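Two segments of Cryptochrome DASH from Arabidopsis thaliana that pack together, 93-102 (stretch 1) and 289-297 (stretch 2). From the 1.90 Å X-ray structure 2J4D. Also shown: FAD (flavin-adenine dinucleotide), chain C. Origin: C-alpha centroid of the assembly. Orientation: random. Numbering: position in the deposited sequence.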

# COMPACT_ATOMS: atom_id res chain seq x y z
N LEU A 93 1.97 -10.42 9.19
CA LEU A 93 3.00 -9.96 8.26
C LEU A 93 2.96 -8.45 8.01
O LEU A 93 4.01 -7.81 8.01
CB LEU A 93 2.92 -10.73 6.93
CG LEU A 93 3.19 -12.24 7.02
CD1 LEU A 93 3.04 -12.86 5.66
CD2 LEU A 93 4.59 -12.51 7.56
N ARG A 94 1.78 -7.87 7.82
CA ARG A 94 1.75 -6.42 7.61
C ARG A 94 2.10 -5.73 8.92
O ARG A 94 2.74 -4.68 8.93
CB ARG A 94 0.37 -5.93 7.12
CG ARG A 94 0.39 -4.41 6.85
CD ARG A 94 -0.80 -3.89 6.02
NE ARG A 94 -2.05 -3.91 6.78
CZ ARG A 94 -3.01 -4.82 6.61
NH1 ARG A 94 -2.87 -5.79 5.72
NH2 ARG A 94 -4.13 -4.74 7.33
N GLY A 95 1.70 -6.33 10.04
CA GLY A 95 2.05 -5.74 11.32
C GLY A 95 3.57 -5.70 11.47
O GLY A 95 4.13 -4.71 11.94
N GLY A 96 4.24 -6.77 11.08
CA GLY A 96 5.69 -6.80 11.18
C GLY A 96 6.33 -5.75 10.29
O GLY A 96 7.30 -5.09 10.67
N PHE A 97 5.78 -5.58 9.09
CA PHE A 97 6.29 -4.59 8.15
C PHE A 97 6.09 -3.19 8.74
O PHE A 97 6.98 -2.33 8.65
CB PHE A 97 5.54 -4.73 6.81
CG PHE A 97 6.10 -3.89 5.70
CD1 PHE A 97 7.15 -4.36 4.90
CD2 PHE A 97 5.56 -2.64 5.42
CE1 PHE A 97 7.64 -3.60 3.83
CE2 PHE A 97 6.04 -1.86 4.35
CZ PHE A 97 7.08 -2.34 3.55
N LEU A 98 4.93 -2.95 9.36
CA LEU A 98 4.68 -1.64 9.99
C LEU A 98 5.73 -1.32 11.05
O LEU A 98 6.24 -0.20 11.10
CB LEU A 98 3.28 -1.60 10.64
CG LEU A 98 3.04 -0.45 11.64
CD1 LEU A 98 3.18 0.90 10.94
CD2 LEU A 98 1.63 -0.56 12.23
N MET A 99 6.06 -2.29 11.91
CA MET A 99 7.05 -2.02 12.95
C MET A 99 8.39 -1.61 12.34
O MET A 99 9.03 -0.68 12.81
CB MET A 99 7.24 -3.24 13.87
CG MET A 99 5.97 -3.67 14.62
SD MET A 99 5.10 -2.29 15.43
CE MET A 99 3.42 -2.65 15.03
N GLU A 100 8.81 -2.31 11.29
CA GLU A 100 10.07 -1.95 10.63
C GLU A 100 9.97 -0.53 10.08
O GLU A 100 10.94 0.23 10.14
CB GLU A 100 10.41 -2.95 9.52
CG GLU A 100 10.64 -4.36 10.06
CD GLU A 100 11.05 -5.37 9.00
OE1 GLU A 100 10.38 -5.46 7.95
OE2 GLU A 100 12.04 -6.09 9.23
N CYS A 101 8.80 -0.16 9.55
CA CYS A 101 8.60 1.19 9.02
C CYS A 101 8.77 2.25 10.11
O CYS A 101 9.38 3.29 9.88
CB CYS A 101 7.19 1.36 8.43
SG CYS A 101 6.89 0.46 6.89
N LEU A 102 8.22 1.97 11.29
CA LEU A 102 8.32 2.90 12.40
C LEU A 102 9.75 3.04 12.90
O LEU A 102 10.21 4.14 13.17
CB LEU A 102 7.40 2.46 13.55
CG LEU A 102 5.90 2.46 13.19
CD1 LEU A 102 5.11 1.94 14.39
CD2 LEU A 102 5.43 3.87 12.80
N SER A 289 4.61 -1.59 -4.26
CA SER A 289 3.35 -1.46 -3.53
C SER A 289 3.32 -1.38 -2.00
O SER A 289 2.61 -0.55 -1.45
CB SER A 289 2.36 -2.52 -4.01
OG SER A 289 2.80 -3.83 -3.69
N PRO A 290 4.09 -2.24 -1.30
CA PRO A 290 4.02 -2.12 0.16
C PRO A 290 4.53 -0.78 0.68
O PRO A 290 3.97 -0.22 1.62
CB PRO A 290 4.87 -3.30 0.66
CG PRO A 290 4.80 -4.30 -0.49
CD PRO A 290 4.93 -3.38 -1.69
N TRP A 291 5.60 -0.27 0.08
CA TRP A 291 6.16 1.01 0.51
C TRP A 291 5.24 2.17 0.13
O TRP A 291 5.16 3.17 0.84
CB TRP A 291 7.56 1.21 -0.07
CG TRP A 291 8.54 0.26 0.54
CD1 TRP A 291 9.11 0.34 1.78
CD2 TRP A 291 9.05 -0.93 -0.06
NE1 TRP A 291 9.95 -0.73 1.99
CE2 TRP A 291 9.94 -1.52 0.87
CE3 TRP A 291 8.85 -1.55 -1.30
CZ2 TRP A 291 10.62 -2.71 0.59
CZ3 TRP A 291 9.54 -2.73 -1.57
CH2 TRP A 291 10.41 -3.30 -0.63
N LEU A 292 4.54 2.02 -0.99
CA LEU A 292 3.61 3.07 -1.39
C LEU A 292 2.41 3.08 -0.44
O LEU A 292 1.94 4.14 -0.04
CB LEU A 292 3.13 2.83 -2.84
CG LEU A 292 4.13 3.27 -3.91
CD1 LEU A 292 3.75 2.70 -5.26
CD2 LEU A 292 4.19 4.81 -3.94
N ALA A 293 1.94 1.89 -0.07
CA ALA A 293 0.78 1.79 0.83
C ALA A 293 1.04 2.45 2.18
O ALA A 293 0.17 3.13 2.73
CB ALA A 293 0.41 0.32 1.03
N PHE A 294 2.23 2.27 2.71
CA PHE A 294 2.58 2.88 3.99
C PHE A 294 3.12 4.30 3.84
O PHE A 294 3.40 4.97 4.84
CB PHE A 294 3.60 2.01 4.72
CG PHE A 294 2.97 0.91 5.51
CD1 PHE A 294 2.50 1.15 6.80
CD2 PHE A 294 2.81 -0.36 4.96
CE1 PHE A 294 1.87 0.15 7.53
CE2 PHE A 294 2.19 -1.38 5.68
CZ PHE A 294 1.72 -1.13 6.97
N GLY A 295 3.25 4.75 2.60
CA GLY A 295 3.77 6.09 2.36
C GLY A 295 5.27 6.20 2.64
O GLY A 295 5.76 7.30 2.92
N CYS A 296 5.99 5.07 2.58
CA CYS A 296 7.44 5.05 2.78
C CYS A 296 8.13 5.72 1.59
O CYS A 296 9.24 6.23 1.70
CB CYS A 296 7.96 3.63 2.93
SG CYS A 296 7.44 2.83 4.45
N ILE A 297 7.47 5.66 0.44
CA ILE A 297 7.95 6.32 -0.78
C ILE A 297 6.71 6.94 -1.43
O ILE A 297 5.58 6.55 -1.13
CB ILE A 297 8.62 5.36 -1.80
CG1 ILE A 297 7.65 4.25 -2.21
CG2 ILE A 297 9.94 4.81 -1.23
CD1 ILE A 297 8.19 3.30 -3.27
PA FAD C . 3.60 -2.92 -10.53
O1A FAD C . 5.06 -2.77 -10.40
O2A FAD C . 3.03 -3.64 -11.70
O5B FAD C . 2.89 -1.48 -10.47
C5B FAD C . 3.59 -0.34 -9.91
C4B FAD C . 2.64 0.35 -8.92
O4B FAD C . 1.46 0.74 -9.63
C3B FAD C . 2.15 -0.52 -7.77
O3B FAD C . 3.10 -0.63 -6.73
C2B FAD C . 0.88 0.18 -7.40
O2B FAD C . 1.02 1.23 -6.48
C1B FAD C . 0.32 0.63 -8.77
N9A FAD C . -0.65 -0.30 -9.39
C8A FAD C . -0.40 -1.26 -10.35
N7A FAD C . -1.50 -1.92 -10.70
C5A FAD C . -2.50 -1.36 -9.95
C6A FAD C . -3.89 -1.63 -9.87
N6A FAD C . -4.52 -2.55 -10.59
N1A FAD C . -4.63 -0.87 -8.98
C2A FAD C . -4.02 0.09 -8.21
N3A FAD C . -2.70 0.39 -8.24
C4A FAD C . -1.99 -0.36 -9.11
N1 FAD C . -2.70 -2.70 -4.85
C2 FAD C . -2.39 -2.05 -3.67
O2 FAD C . -1.54 -1.18 -3.64
N3 FAD C . -3.10 -2.40 -2.51
C4 FAD C . -4.08 -3.39 -2.47
O4 FAD C . -4.67 -3.66 -1.40
C4X FAD C . -4.39 -4.06 -3.68
N5 FAD C . -5.37 -5.06 -3.73
C5X FAD C . -5.74 -5.64 -4.94
C6 FAD C . -6.80 -6.55 -5.00
C7 FAD C . -7.21 -7.15 -6.22
C7M FAD C . -8.36 -8.13 -6.21
C8 FAD C . -6.50 -6.81 -7.42
C8M FAD C . -6.86 -7.41 -8.77
C9 FAD C . -5.43 -5.89 -7.37
C9A FAD C . -5.03 -5.29 -6.14
N10 FAD C . -3.95 -4.36 -6.06
C10 FAD C . -3.67 -3.69 -4.85
C1' FAD C . -3.36 -3.78 -7.32
C2' FAD C . -2.12 -4.49 -7.90
O2' FAD C . -2.38 -5.88 -8.02
C3' FAD C . -0.92 -4.26 -6.98
O3' FAD C . -0.69 -2.86 -6.78
C4' FAD C . 0.40 -4.84 -7.51
O4' FAD C . 0.31 -6.26 -7.65
C5' FAD C . 1.52 -4.49 -6.53
O5' FAD C . 2.77 -5.00 -7.01
P FAD C . 3.83 -4.18 -7.84
O1P FAD C . 4.22 -3.06 -6.97
O2P FAD C . 4.94 -5.09 -8.23
O3P FAD C . 3.15 -3.75 -9.21

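Two cysteines meet where the stretches come closest, yet they are not joined: Cys 101 SG lies 3.4 Å from Cys 296 SG, far beyond the length of a disulfide bond, so the sulfurs touch as packed atoms. No hydrogen bond crosses between the stretches; the contact is made by side-chain packing.

Stretch 1 is helical throughout, and Arg 94, Phe 97, Leu 98 and Cys 101, three or four residues apart except for the adjacent Phe 97 and Leu 98, fall on one side of the helix and meet stretch 2. Stretch 2 begins as a helix, and Gly 295 is the first residue after it to leave helical phi/psi, in a Schellman motif where Cys 296 N bonds back to Trp 291 O (2.7 Å). The positive phi there favours glycine, and the turn carries Cys 296 toward Cys 101.

Phe 294 is the centre of the contact. Its flat ring reaches several partners at once: Phe 97 CD2 meets Phe 294 CD2 at 3.6 Å, branched, apolar Leu 98 offers methyl CD1 to Phe 294 CE1 at 3.7 Å, and the polarizable Cys 101 SG sits 4.6 Å from the ring centroid. Arg 94 contributes its aliphatic portion, with CG 3.5 Å from Phe 294 CZ, while its guanidinium bonds elsewhere in the structure. Phe 97 extends further, directing its C-H edge at the electron-rich face of Trp 291, whose NE1 is hydrogen-bonded elsewhere, and placing CZ 3.8 Å from Pro 290 CB, an apolar ring carbon.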